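PDB 6DRU: glycosyl hydrolases family 31 family protein from Aspergillus niger, which catalyses the hydrolysis of terminal, non-reducing alpha-D-xylose residues, freeing alpha-xylose from xyloglucan oligosaccharides as an alpha-xylosidase of glycoside hydrolase family 31. Local coordinates for residues Ala33-Arg37 with Tyr125-Pro129; Thr144-Tyr150 with Phe181-Tyr187; Pro243-Ser249 with Gly460-Val466; Val305-Ser309 with Asp386-Lys390; Asn364-Thr368 with Leu438-His443. The contacts are given in a common frame with arbitrary orientation. Residues are numbered along the deposited sequence.

Contact 1 of 5, residues Ala33-Arg37 with Tyr125-Pro129; sequences AWPFR and YYYWP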
# COMPACT_ATOMS: atom_id res chain seq x y z
N ALA A 33 12.63 17.73 10.36
CA ALA A 33 12.87 16.40 10.89
C ALA A 33 12.63 15.36 9.81
O ALA A 33 11.72 15.51 8.98
CB ALA A 33 11.98 16.11 12.11
N TRP A 34 13.45 14.30 9.82
CA TRP A 34 13.33 13.23 8.84
C TRP A 34 13.87 11.93 9.42
O TRP A 34 14.87 11.95 10.14
CB TRP A 34 14.07 13.56 7.54
CG TRP A 34 15.55 13.76 7.71
CD1 TRP A 34 16.52 12.80 7.64
CD2 TRP A 34 16.23 15.00 7.95
NE1 TRP A 34 17.76 13.36 7.84
CE2 TRP A 34 17.61 14.71 8.03
CE3 TRP A 34 15.81 16.32 8.12
CZ2 TRP A 34 18.57 15.70 8.26
CZ3 TRP A 34 16.76 17.30 8.35
CH2 TRP A 34 18.13 16.98 8.42
N PRO A 35 13.21 10.79 9.14
CA PRO A 35 13.76 9.50 9.57
C PRO A 35 14.59 8.80 8.50
O PRO A 35 14.19 8.72 7.34
CB PRO A 35 12.50 8.69 9.91
CG PRO A 35 11.47 9.23 8.96
CD PRO A 35 11.81 10.68 8.70
N PHE A 36 15.76 8.30 8.90
CA PHE A 36 16.65 7.48 8.07
C PHE A 36 17.25 8.22 6.88
O PHE A 36 18.46 8.47 6.86
CB PHE A 36 15.91 6.23 7.58
CG PHE A 36 15.67 5.20 8.66
CD1 PHE A 36 16.69 4.37 9.08
CD2 PHE A 36 14.42 5.08 9.25
CE1 PHE A 36 16.47 3.42 10.06
CE2 PHE A 36 14.20 4.13 10.23
CZ PHE A 36 15.23 3.31 10.64
N ARG A 37 16.43 8.59 5.88
CA ARG A 37 17.05 9.12 4.67
C ARG A 37 17.08 10.64 4.70
O ARG A 37 16.07 11.27 5.03
CB ARG A 37 16.30 8.66 3.41
CG ARG A 37 16.00 7.17 3.33
CD ARG A 37 14.76 6.78 4.11
NE ARG A 37 14.63 5.33 4.21
CZ ARG A 37 13.74 4.71 4.98
NH1 ARG A 37 12.90 5.42 5.72
NH2 ARG A 37 13.69 3.39 5.00
N TYR A 125 5.52 11.18 14.98
CA TYR A 125 5.14 9.82 14.62
C TYR A 125 5.33 9.61 13.12
O TYR A 125 4.85 10.40 12.31
CB TYR A 125 3.69 9.55 15.01
CG TYR A 125 3.32 8.08 15.01
CD1 TYR A 125 2.83 7.47 13.87
CD2 TYR A 125 3.45 7.32 16.17
CE1 TYR A 125 2.49 6.12 13.87
CE2 TYR A 125 3.11 5.98 16.18
CZ TYR A 125 2.63 5.39 15.03
OH TYR A 125 2.30 4.05 15.03
N TYR A 126 6.03 8.53 12.76
CA TYR A 126 6.29 8.18 11.38
C TYR A 126 5.66 6.82 11.06
O TYR A 126 5.64 5.93 11.91
CB TYR A 126 7.79 8.13 11.08
CG TYR A 126 8.52 9.40 11.46
CD1 TYR A 126 8.42 10.54 10.68
CD2 TYR A 126 9.32 9.45 12.60
CE1 TYR A 126 9.09 11.70 11.03
CE2 TYR A 126 9.99 10.60 12.96
CZ TYR A 126 9.87 11.73 12.17
OH TYR A 126 10.54 12.88 12.52
N TYR A 127 5.16 6.68 9.84
CA TYR A 127 4.47 5.47 9.42
C TYR A 127 4.73 5.26 7.94
O TYR A 127 4.59 6.20 7.14
CB TYR A 127 2.97 5.59 9.71
CG TYR A 127 2.12 4.49 9.10
CD1 TYR A 127 2.05 3.23 9.68
CD2 TYR A 127 1.37 4.73 7.96
CE1 TYR A 127 1.26 2.24 9.13
CE2 TYR A 127 0.58 3.74 7.40
CZ TYR A 127 0.53 2.50 7.99
OH TYR A 127 -0.26 1.51 7.43
N TRP A 128 5.10 4.04 7.57
CA TRP A 128 5.44 3.71 6.19
C TRP A 128 4.33 2.86 5.57
O TRP A 128 4.23 1.66 5.88
CB TRP A 128 6.78 2.97 6.11
CG TRP A 128 7.96 3.88 6.28
CD1 TRP A 128 8.64 4.53 5.30
CD2 TRP A 128 8.59 4.25 7.52
NE1 TRP A 128 9.67 5.28 5.84
CE2 TRP A 128 9.65 5.12 7.20
CE3 TRP A 128 8.37 3.93 8.86
CZ2 TRP A 128 10.48 5.67 8.17
CZ3 TRP A 128 9.19 4.48 9.82
CH2 TRP A 128 10.24 5.34 9.47
N PRO A 129 3.49 3.42 4.71
CA PRO A 129 2.37 2.65 4.15
C PRO A 129 2.74 1.89 2.89
O PRO A 129 2.08 0.90 2.55
CB PRO A 129 1.33 3.74 3.86
CG PRO A 129 2.15 4.94 3.51
CD PRO A 129 3.43 4.84 4.32
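This is a face-to-face contact between two beta-sheets of the N-terminal region, made by side chains alone at the point where both strands run out into loops. Ala33-Pro35 ends strand 28-35 of a mixed sheet, Tyr125-Tyr127 ends strand 124-127 of an antiparallel one, and the two short segments cross at 41° with their axes 9.0 Å apart, a spacing that suits layers of a sandwich rather than neighbours in a sheet. Pro35 and Tyr126, with CA atoms 7.8 Å apart, form the centre. The proline ring lies over one face of the tyrosine ring, with Pro35 CG 3.9 Å from the Tyr126 ring centroid and 17° off its normal, a CH-pi contact. The tyrosine reaches on to Ala33 (Tyr126 OH to Ala33 CB 3.6 Å) and hydrogen-bonds to Glu17. Trp128 closes the other end: its CZ2 is 3.8 Å from Pro35 CG and 4.1 Å from Phe36 CD2. Arg37 NH1 and Trp128 NE1 come within 3.2 Å, yet both are donors and no bond joins them; the indole NH serves Ala133 O, while Arg37 NH2 bonds to Asn426 and Gly430 of a second subunit. A third subunit binds Tyr126 O through Thr421. With no hydrogen bond between the segments, the sheets meet through proline-aromatic packing, and the polar groups find partners elsewhere, some across subunit interfaces.

Contact 2 of 5, residues Thr144-Tyr150 with Phe181-Tyr187; sequences TPDEQIY and FMSNKGY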
# COMPACT_ATOMS: atom_id res chain seq x y z
N THR A 144 -3.89 24.54 25.15
CA THR A 144 -4.67 24.79 26.35
C THR A 144 -6.14 24.97 25.98
O THR A 144 -6.46 25.38 24.86
CB THR A 144 -4.18 26.03 27.09
OG1 THR A 144 -4.06 27.12 26.17
CG2 THR A 144 -2.83 25.76 27.74
N PRO A 145 -7.07 24.67 26.90
CA PRO A 145 -8.49 24.77 26.56
C PRO A 145 -8.94 26.18 26.20
O PRO A 145 -9.91 26.34 25.46
CB PRO A 145 -9.20 24.26 27.82
CG PRO A 145 -8.17 23.44 28.53
CD PRO A 145 -6.87 24.11 28.25
N ASP A 146 -8.25 27.20 26.70
CA ASP A 146 -8.63 28.59 26.50
C ASP A 146 -8.06 29.19 25.22
O ASP A 146 -8.33 30.36 24.94
CB ASP A 146 -8.21 29.43 27.71
CG ASP A 146 -6.71 29.40 27.95
OD1 ASP A 146 -5.97 30.13 27.24
OD2 ASP A 146 -6.26 28.64 28.83
N GLU A 147 -7.28 28.43 24.46
CA GLU A 147 -6.55 29.00 23.33
C GLU A 147 -7.50 29.33 22.18
O GLU A 147 -8.59 28.77 22.05
CB GLU A 147 -5.47 28.03 22.84
CG GLU A 147 -4.26 28.72 22.24
CD GLU A 147 -3.11 27.76 21.98
OE1 GLU A 147 -2.21 28.11 21.19
OE2 GLU A 147 -3.12 26.64 22.55
N GLN A 148 -7.07 30.27 21.34
CA GLN A 148 -7.84 30.70 20.18
C GLN A 148 -6.97 30.63 18.94
O GLN A 148 -5.80 31.05 18.97
CB GLN A 148 -8.38 32.12 20.38
CG GLN A 148 -9.36 32.26 21.53
CD GLN A 148 -9.99 33.63 21.60
OE1 GLN A 148 -10.13 34.32 20.59
NE2 GLN A 148 -10.35 34.05 22.81
N ILE A 149 -7.52 30.10 17.86
CA ILE A 149 -6.80 29.87 16.62
C ILE A 149 -7.45 30.71 15.53
O ILE A 149 -8.65 30.59 15.28
CB ILE A 149 -6.78 28.39 16.22
CG1 ILE A 149 -6.21 27.54 17.36
CG2 ILE A 149 -5.99 28.19 14.95
CD1 ILE A 149 -4.83 27.96 17.81
N TYR A 150 -6.65 31.56 14.87
CA TYR A 150 -7.11 32.41 13.79
C TYR A 150 -6.37 32.07 12.51
O TYR A 150 -5.16 31.84 12.53
CB TYR A 150 -6.91 33.89 14.12
CG TYR A 150 -7.36 34.29 15.50
CD1 TYR A 150 -8.60 33.92 15.98
CD2 TYR A 150 -6.53 35.05 16.33
CE1 TYR A 150 -9.02 34.28 17.25
CE2 TYR A 150 -6.94 35.42 17.59
CZ TYR A 150 -8.18 35.03 18.05
OH TYR A 150 -8.59 35.40 19.31
N PHE A 181 -1.57 29.78 10.91
CA PHE A 181 -2.50 30.28 11.91
C PHE A 181 -1.78 31.12 12.95
O PHE A 181 -0.58 30.95 13.18
CB PHE A 181 -3.27 29.14 12.60
CG PHE A 181 -2.44 28.33 13.56
CD1 PHE A 181 -2.40 28.66 14.91
CD2 PHE A 181 -1.73 27.22 13.13
CE1 PHE A 181 -1.66 27.91 15.80
CE2 PHE A 181 -0.99 26.47 14.02
CZ PHE A 181 -0.95 26.81 15.36
N MET A 182 -2.53 32.03 13.57
CA MET A 182 -2.07 32.80 14.72
C MET A 182 -2.81 32.32 15.96
O MET A 182 -3.99 31.96 15.90
CB MET A 182 -2.32 34.30 14.53
CG MET A 182 -1.62 34.93 13.34
SD MET A 182 -1.93 36.70 13.28
CE MET A 182 -3.72 36.75 13.33
N SER A 183 -2.11 32.32 17.09
CA SER A 183 -2.70 32.01 18.38
C SER A 183 -2.71 33.27 19.25
O SER A 183 -1.82 34.11 19.15
CB SER A 183 -1.94 30.89 19.09
OG SER A 183 -2.46 30.66 20.38
N ASN A 184 -3.73 33.38 20.10
CA ASN A 184 -3.80 34.52 21.01
C ASN A 184 -2.75 34.45 22.11
O ASN A 184 -2.60 35.43 22.85
CB ASN A 184 -5.20 34.63 21.61
CG ASN A 184 -5.63 33.38 22.34
OD1 ASN A 184 -4.99 32.34 22.23
ND2 ASN A 184 -6.72 33.48 23.09
N LYS A 185 -2.03 33.33 22.24
CA LYS A 185 -0.91 33.28 23.17
C LYS A 185 0.28 34.11 22.70
O LYS A 185 1.22 34.31 23.48
CB LYS A 185 -0.46 31.83 23.38
CG LYS A 185 -1.32 31.05 24.35
CD LYS A 185 -0.65 29.76 24.77
CE LYS A 185 -1.51 28.99 25.75
NZ LYS A 185 -1.10 27.56 25.86
N GLY A 186 0.25 34.61 21.47
CA GLY A 186 1.32 35.44 20.97
C GLY A 186 2.33 34.69 20.12
O GLY A 186 3.54 34.88 20.26
N TYR A 187 1.84 33.84 19.22
CA TYR A 187 2.74 33.16 18.29
C TYR A 187 1.97 32.74 17.05
O TYR A 187 0.76 32.55 17.09
CB TYR A 187 3.43 31.95 18.94
CG TYR A 187 2.53 30.76 19.17
CD1 TYR A 187 1.76 30.65 20.32
CD2 TYR A 187 2.46 29.72 18.24
CE1 TYR A 187 0.94 29.56 20.54
CE2 TYR A 187 1.64 28.63 18.45
CZ TYR A 187 0.89 28.55 19.61
OH TYR A 187 0.07 27.47 19.83
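Glu147 stretches its side chain over the turn that follows strand 176-183, where one carboxylate oxygen collects two hydroxyls: Ser183 OG and Tyr187 OH each donate to Glu147 OE1 at 2.7 Å. Its other oxygen, OE2, takes a weak hydrogen bond from Thr144 N (3.4 Å) and forms a long salt bridge with Lys185 NZ at 4.0 Å; the lysine is better held by Thr144, with NZ donating to OG1 at 3.0 Å. Asn184 links turn to backbone, its OD1 accepting from Gln148 N at 3.1 Å, whereas Asn184 N to Gln148 O is a weak 3.3 Å bond. Tyr150 and Met182 form an antiparallel hydrogen-bonded pair (Tyr150 N to Met182 O 2.9 Å, Met182 N to Tyr150 O 2.8 Å), and Ile149 faces Ser183 in a non-hydrogen-bonded one. Ile149 CG2 packs on Phe181 CD1 at 3.6 Å. Ser183 OG accepts from Lys185 N at 3.3 Å, an ST turn. This is ordinary antiparallel sheet pairing: 149-151, outermost in its mixed sheet, lies beside hairpin strand 176-183.

Contact 3 of 5, residues Pro243-Ser249 with Gly460-Val466; sequences PAPPDFS and GSACDHV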
# COMPACT_ATOMS: atom_id res chain seq x y z
N PRO A 243 2.45 42.44 -3.67
CA PRO A 243 2.82 43.57 -4.52
C PRO A 243 1.78 44.68 -4.43
O PRO A 243 0.75 44.55 -3.77
CB PRO A 243 2.86 42.95 -5.91
CG PRO A 243 1.86 41.85 -5.84
CD PRO A 243 1.94 41.30 -4.45
N ALA A 244 2.07 45.79 -5.10
CA ALA A 244 1.02 46.80 -5.10
C ALA A 244 0.08 46.58 -6.28
O ALA A 244 0.54 46.33 -7.40
CB ALA A 244 1.61 48.20 -5.16
N PRO A 245 -1.23 46.66 -6.06
CA PRO A 245 -2.17 46.35 -7.13
C PRO A 245 -2.21 47.48 -8.16
O PRO A 245 -1.91 48.63 -7.83
CB PRO A 245 -3.52 46.21 -6.40
CG PRO A 245 -3.37 47.13 -5.24
CD PRO A 245 -1.93 47.03 -4.81
N PRO A 246 -2.57 47.17 -9.40
CA PRO A 246 -2.78 48.25 -10.38
C PRO A 246 -3.99 49.08 -9.99
O PRO A 246 -4.98 48.56 -9.46
CB PRO A 246 -3.01 47.50 -11.69
CG PRO A 246 -3.51 46.16 -11.27
CD PRO A 246 -2.83 45.85 -9.97
N ASP A 247 -3.90 50.39 -10.25
CA ASP A 247 -4.91 51.32 -9.76
C ASP A 247 -6.30 50.99 -10.31
O ASP A 247 -7.30 51.17 -9.60
CB ASP A 247 -4.53 52.75 -10.11
CG ASP A 247 -3.32 53.24 -9.33
OD1 ASP A 247 -3.10 52.75 -8.20
OD2 ASP A 247 -2.60 54.13 -9.84
N PHE A 248 -6.38 50.51 -11.55
CA PHE A 248 -7.69 50.25 -12.15
C PHE A 248 -8.44 49.14 -11.43
O PHE A 248 -9.67 49.16 -11.39
CB PHE A 248 -7.53 49.92 -13.64
CG PHE A 248 -7.15 48.49 -13.90
CD1 PHE A 248 -5.83 48.09 -13.84
CD2 PHE A 248 -8.11 47.55 -14.23
CE1 PHE A 248 -5.47 46.78 -14.09
CE2 PHE A 248 -7.76 46.24 -14.48
CZ PHE A 248 -6.44 45.85 -14.41
N SER A 249 -7.72 48.18 -10.85
CA SER A 249 -8.37 47.06 -10.18
C SER A 249 -9.11 47.47 -8.91
O SER A 249 -9.89 46.67 -8.38
CB SER A 249 -7.33 45.98 -9.84
OG SER A 249 -6.34 46.48 -8.97
N GLY A 460 6.86 40.95 -6.93
CA GLY A 460 6.82 41.80 -5.77
C GLY A 460 6.73 43.28 -6.07
O GLY A 460 6.29 44.05 -5.20
N SER A 461 7.12 43.70 -7.27
CA SER A 461 6.99 45.09 -7.67
C SER A 461 5.54 45.38 -8.07
O SER A 461 4.66 44.52 -7.99
CB SER A 461 7.95 45.41 -8.81
OG SER A 461 7.59 44.74 -10.00
N ALA A 462 5.29 46.62 -8.51
CA ALA A 462 3.94 47.03 -8.85
C ALA A 462 3.37 46.18 -9.98
O ALA A 462 4.05 45.89 -10.96
CB ALA A 462 3.92 48.51 -9.24
N CYS A 463 2.11 45.77 -9.82
CA CYS A 463 1.43 44.98 -10.83
C CYS A 463 0.83 45.87 -11.90
O CYS A 463 0.33 46.96 -11.61
CB CYS A 463 0.32 44.12 -10.21
SG CYS A 463 0.84 42.95 -8.93
N ASP A 464 0.88 45.41 -13.15
CA ASP A 464 0.12 46.03 -14.22
C ASP A 464 -1.22 45.34 -14.44
O ASP A 464 -2.17 45.98 -14.89
CB ASP A 464 0.92 46.00 -15.53
CG ASP A 464 1.98 47.09 -15.59
OD1 ASP A 464 2.12 47.84 -14.60
OD2 ASP A 464 2.66 47.18 -16.63
N HIS A 465 -1.30 44.05 -14.13
CA HIS A 465 -2.51 43.27 -14.33
C HIS A 465 -2.67 42.32 -13.16
O HIS A 465 -1.74 42.09 -12.37
CB HIS A 465 -2.45 42.51 -15.66
CG HIS A 465 -1.97 43.34 -16.81
ND1 HIS A 465 -2.78 44.22 -17.48
CD2 HIS A 465 -0.74 43.44 -17.38
CE1 HIS A 465 -2.08 44.82 -18.43
NE2 HIS A 465 -0.84 44.36 -18.39
N VAL A 466 -3.87 41.75 -13.03
CA VAL A 466 -4.21 40.85 -11.93
C VAL A 466 -4.78 39.56 -12.50
O VAL A 466 -5.12 39.46 -13.67
CB VAL A 466 -5.20 41.48 -10.93
CG1 VAL A 466 -4.69 42.82 -10.45
CG2 VAL A 466 -6.57 41.62 -11.58
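Pro243 opens the first segment by setting its ring against the turn at Gly460-Ser461: Pro243 CB is 3.2 Å from Ser461 O, and Pro243 CA makes a CA-H...O contact of 3.6 Å with Gly460 O. The same ring touches sulphur, Pro243 CG lying 3.4 Å from Cys463 SG, which is tied by a disulfide to Cys480. Gly460 has backbone angles (97/-22) at which a CB would jam against the preceding carbonyl. At Ala244 comes the one hydrogen bond between the segments, Cys463 N to Ala244 O, 2.9 Å long and nearly straight at 174°. Pro245 turns its CB away from the second segment, and its side chain touches Trp512.

Both segments are loops that lead into strands of the TIM barrel characteristic of family 31: 243-249 precedes strand 252-254, while loop 460-466 carries the chain from helix 439-455 to strand 467-469. The contact therefore brings together the approaches to two barrel strands that are not direct neighbours.

Pro246 fits against the second loop at several points, with CB 3.4 Å from Cys463 O, and CD 3.6 Å from both Cys463 CB and Val466 CG1. Its own carbonyl accepts from Ser249 N (3.1 Å) and Ser249 OG (2.5 Å) within the 3-10 segment that begins at Asp247. Phe248 presents its ring edge to Asp464 O, CE1 to O 3.5 Å. Lastly, Ser249 CB approaches Val466 CG1 at 4.2 Å.

Contact 4 of 5, residues Val305-Ser309 with Asp386-Lys390; sequences VAQMS and DKGIK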
# COMPACT_ATOMS: atom_id res chain seq x y z
N VAL A 305 -11.43 39.79 -31.32
CA VAL A 305 -11.34 40.11 -29.89
C VAL A 305 -10.43 41.30 -29.64
O VAL A 305 -10.56 41.97 -28.61
CB VAL A 305 -10.91 38.89 -29.07
CG1 VAL A 305 -11.64 37.63 -29.55
CG2 VAL A 305 -9.43 38.69 -29.12
N ALA A 306 -9.48 41.57 -30.54
CA ALA A 306 -8.67 42.78 -30.40
C ALA A 306 -9.53 44.02 -30.60
O ALA A 306 -9.32 45.05 -29.94
CB ALA A 306 -7.51 42.76 -31.39
N GLN A 307 -10.51 43.95 -31.51
CA GLN A 307 -11.44 45.05 -31.70
C GLN A 307 -12.41 45.18 -30.53
O GLN A 307 -12.79 46.30 -30.17
CB GLN A 307 -12.22 44.87 -33.00
CG GLN A 307 -13.06 46.07 -33.39
CD GLN A 307 -14.22 45.70 -34.29
OE1 GLN A 307 -14.15 44.74 -35.06
NE2 GLN A 307 -15.31 46.45 -34.19
N MET A 308 -12.80 44.06 -29.93
CA MET A 308 -13.72 44.11 -28.80
C MET A 308 -13.07 44.79 -27.60
O MET A 308 -13.67 45.67 -26.97
CB MET A 308 -14.19 42.71 -28.43
CG MET A 308 -15.10 42.66 -27.22
SD MET A 308 -15.39 40.98 -26.62
CE MET A 308 -13.74 40.53 -26.09
N SER A 309 -11.84 44.40 -27.28
CA SER A 309 -11.15 44.99 -26.14
C SER A 309 -10.86 46.47 -26.38
O SER A 309 -10.95 47.28 -25.45
CB SER A 309 -9.86 44.23 -25.86
OG SER A 309 -8.89 44.48 -26.87
N ASP A 386 -2.10 39.50 -26.01
CA ASP A 386 -1.76 40.27 -27.19
C ASP A 386 -2.98 40.77 -27.95
O ASP A 386 -2.83 41.28 -29.07
CB ASP A 386 -0.87 39.44 -28.13
CG ASP A 386 0.53 39.25 -27.59
OD1 ASP A 386 0.84 39.81 -26.52
OD2 ASP A 386 1.32 38.54 -28.25
N LYS A 387 -4.18 40.63 -27.37
CA LYS A 387 -5.40 41.06 -28.03
C LYS A 387 -6.28 41.91 -27.11
O LYS A 387 -7.48 42.03 -27.36
CB LYS A 387 -6.17 39.84 -28.55
CG LYS A 387 -5.44 39.06 -29.64
CD LYS A 387 -6.30 37.94 -30.19
CE LYS A 387 -5.62 37.18 -31.32
NZ LYS A 387 -6.50 36.07 -31.80
N GLY A 388 -5.70 42.48 -26.06
CA GLY A 388 -6.38 43.43 -25.21
C GLY A 388 -6.97 42.86 -23.94
O GLY A 388 -7.40 43.64 -23.07
N ILE A 389 -7.00 41.54 -23.79
CA ILE A 389 -7.49 40.90 -22.57
C ILE A 389 -6.25 40.48 -21.79
O ILE A 389 -5.69 39.40 -22.02
CB ILE A 389 -8.41 39.72 -22.88
CG1 ILE A 389 -9.59 40.19 -23.74
CG2 ILE A 389 -8.91 39.09 -21.59
CD1 ILE A 389 -10.32 39.07 -24.43
N LYS A 390 -5.83 41.32 -20.84
CA LYS A 390 -4.57 41.12 -20.14
C LYS A 390 -4.75 40.76 -18.67
O LYS A 390 -3.78 40.74 -17.92
CB LYS A 390 -3.70 42.37 -20.27
CG LYS A 390 -3.64 42.91 -21.69
CD LYS A 390 -2.71 44.11 -21.79
CE LYS A 390 -2.07 44.18 -23.17
NZ LYS A 390 -0.79 44.94 -23.15
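This contact joins adjacent beta/alpha units of the TIM barrel: the loop 386-390, between helix 370-385 and strand 391-394, rests on the first turn of helix 305-316. That helix leads in turn to strand 319-328, the parallel neighbour of 391-394.

The polar part centres on Lys387 O. Ser309 OG lies 2.9 Å from it and also 3.2 Å from Ala306 O, so the single hydroxyl proton has two acceptors within reach. Ala306 adds a CA-H...O contact, its CA 3.3 Å from Lys387 O with an angle of 159° at the hydrogen. Val305 O, also 3.3 Å from Lys387 O, is another acceptor and forms no bond with it; it receives Ser309 N at 3.1 Å within the helix.

Apolar contact comes from longer side chains. The aliphatic part of Lys387 runs past the helix, with Lys387 CD 3.4 Å from Val305 CG2, and Met308 CE reaches Ile389 CD1 at 4.1 Å. Met320 of strand 319-328 touches both Met308 and Ile389, extending this patch toward the barrel wall.

Steric fit accounts for the close approach at Gly388. Its backbone angles (97/-10) already call for glycine, and an ideal CB would clash at 1.7 Å with Ser309 OG, which sits 3.2 Å from Gly388 CA.

Contact 5 of 5, residues Asn364-Thr368 with Leu438-His443; sequences NYDST and LYPWAH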
# COMPACT_ATOMS: atom_id res chain seq x y z
N ASN A 364 -6.70 17.33 -16.10
CA ASN A 364 -6.17 18.63 -15.73
C ASN A 364 -4.72 18.76 -16.18
O ASN A 364 -3.93 17.81 -16.06
CB ASN A 364 -6.26 18.84 -14.22
CG ASN A 364 -7.56 19.48 -13.80
OD1 ASN A 364 -8.56 19.41 -14.51
ND2 ASN A 364 -7.55 20.12 -12.63
N TYR A 365 -4.36 19.93 -16.70
CA TYR A 365 -2.97 20.18 -17.03
C TYR A 365 -2.14 20.24 -15.75
O TYR A 365 -2.64 20.51 -14.66
CB TYR A 365 -2.83 21.47 -17.85
CG TYR A 365 -2.47 22.70 -17.04
CD1 TYR A 365 -1.26 23.35 -17.25
CD2 TYR A 365 -3.33 23.21 -16.07
CE1 TYR A 365 -0.91 24.47 -16.53
CE2 TYR A 365 -2.98 24.33 -15.34
CZ TYR A 365 -1.78 24.96 -15.57
OH TYR A 365 -1.42 26.08 -14.85
N ASP A 366 -0.84 19.99 -15.89
CA ASP A 366 0.05 19.85 -14.74
C ASP A 366 0.68 21.21 -14.44
O ASP A 366 1.69 21.58 -15.04
CB ASP A 366 1.11 18.79 -15.01
CG ASP A 366 1.91 18.45 -13.77
OD1 ASP A 366 1.55 18.92 -12.67
OD2 ASP A 366 2.90 17.70 -13.89
N SER A 367 0.09 21.95 -13.50
CA SER A 367 0.64 23.25 -13.13
C SER A 367 1.98 23.12 -12.42
O SER A 367 2.74 24.09 -12.39
CB SER A 367 -0.35 24.01 -12.24
OG SER A 367 -0.54 23.36 -11.00
N THR A 368 2.29 21.96 -11.85
CA THR A 368 3.59 21.74 -11.23
C THR A 368 4.69 21.49 -12.26
O THR A 368 5.87 21.57 -11.91
CB THR A 368 3.53 20.57 -10.24
OG1 THR A 368 3.43 19.34 -10.97
CG2 THR A 368 2.33 20.71 -9.33
N LEU A 438 0.02 22.10 -3.71
CA LEU A 438 0.78 23.01 -4.56
C LEU A 438 0.04 23.41 -5.83
O LEU A 438 0.33 24.47 -6.39
CB LEU A 438 2.13 22.37 -4.92
CG LEU A 438 2.99 22.97 -6.04
CD1 LEU A 438 3.51 24.34 -5.67
CD2 LEU A 438 4.14 22.04 -6.39
N TYR A 439 -0.94 22.60 -6.26
CA TYR A 439 -1.53 22.79 -7.59
C TYR A 439 -2.10 24.19 -7.81
O TYR A 439 -1.71 24.84 -8.80
CB TYR A 439 -2.58 21.71 -7.85
CG TYR A 439 -3.08 21.70 -9.27
CD1 TYR A 439 -4.17 22.47 -9.66
CD2 TYR A 439 -2.45 20.92 -10.24
CE1 TYR A 439 -4.62 22.46 -10.97
CE2 TYR A 439 -2.90 20.90 -11.54
CZ TYR A 439 -3.98 21.68 -11.90
OH TYR A 439 -4.43 21.66 -13.21
N PRO A 440 -3.01 24.71 -6.97
CA PRO A 440 -3.51 26.07 -7.24
C PRO A 440 -2.45 27.14 -7.05
O PRO A 440 -2.49 28.17 -7.73
CB PRO A 440 -4.66 26.22 -6.23
CG PRO A 440 -4.28 25.34 -5.11
CD PRO A 440 -3.59 24.15 -5.74
N TRP A 441 -1.51 26.93 -6.13
CA TRP A 441 -0.41 27.87 -5.95
C TRP A 441 0.45 27.95 -7.21
O TRP A 441 0.82 29.05 -7.64
CB TRP A 441 0.43 27.44 -4.75
CG TRP A 441 1.45 28.43 -4.27
CD1 TRP A 441 1.30 29.32 -3.25
CD2 TRP A 441 2.77 28.61 -4.78
NE1 TRP A 441 2.46 30.05 -3.10
CE2 TRP A 441 3.37 29.64 -4.03
CE3 TRP A 441 3.51 28.01 -5.81
CZ2 TRP A 441 4.68 30.07 -4.26
CZ3 TRP A 441 4.80 28.44 -6.04
CH2 TRP A 441 5.37 29.47 -5.27
N ALA A 442 0.75 26.80 -7.82
CA ALA A 442 1.52 26.80 -9.06
C ALA A 442 0.70 27.29 -10.24
O ALA A 442 1.28 27.75 -11.23
CB ALA A 442 2.05 25.39 -9.34
N HIS A 443 -0.63 27.21 -10.17
CA HIS A 443 -1.47 27.76 -11.23
C HIS A 443 -1.43 29.29 -11.20
O HIS A 443 -1.33 29.92 -12.26
CB HIS A 443 -2.90 27.25 -11.09
CG HIS A 443 -3.73 27.45 -12.32
ND1 HIS A 443 -3.27 27.15 -13.59
CD2 HIS A 443 -5.00 27.90 -12.48
CE1 HIS A 443 -4.22 27.42 -14.47
NE2 HIS A 443 -5.27 27.87 -13.82
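Tyr439, Ser367 and Tyr365 are the residues most buried by this contact, and together they fasten the loop after strand 360-364 to the start of helix 439-455. Tyr439 extends from the helix into the loop, where its OH donates to Tyr365 O at 2.6 Å and lies 3.5 Å from Asn364 CB. Over one face of its ring sits Ser367, with CB 4.3 Å from the Tyr439 ring centroid and 17° off the normal, a CH-pi contact. The serine hydroxyl continues to the backbone, Ser367 OG donating to Tyr439 O at 2.9 Å; that carbonyl also accepts His443 N one helical turn on, at 2.9 Å. Tyr365 meets the helix a turn further along: Tyr365 OH and His443 ND1 share a very short 2.5 Å hydrogen bond in which either could donate, the rings meeting rim to rim. Two smaller contacts fill the gaps, Ser367 O to Ala442 CB at 3.4 Å and Thr368 CG2 to Leu438 CD2 at 3.7 Å. Tyr439 and Tyr365 also pack on Pro326 of strand 319-328. Buried tyrosine, serine and histidine thus join a loop and a helix of the family 31 TIM barrel, with His443 about 8 Å, side chain to side chain, from the active-site Asp395.

How the contacts relate
Contacts 1 and 2 belong to the N-terminal beta region and reach the same mixed sheet, though their centres are 29 Å apart; contacts 3, 4 and 5 lie in the TIM-barrel domain. Contact 3 spans the longest stretch of chain, and contacts 4 and 5 fall within it, their segments alternating along the sequence. Contacts 3 and 4 touch, with His465 CB 3.2 Å from Lys390 O, whereas contact 5 stays about 10 Å from contact 3 and about 12 Å from contact 4, nearest atoms. Contact 5 alone approaches the catalytic centre, His443 lying about 8 Å from Asp395 between side chains; the others are away from it.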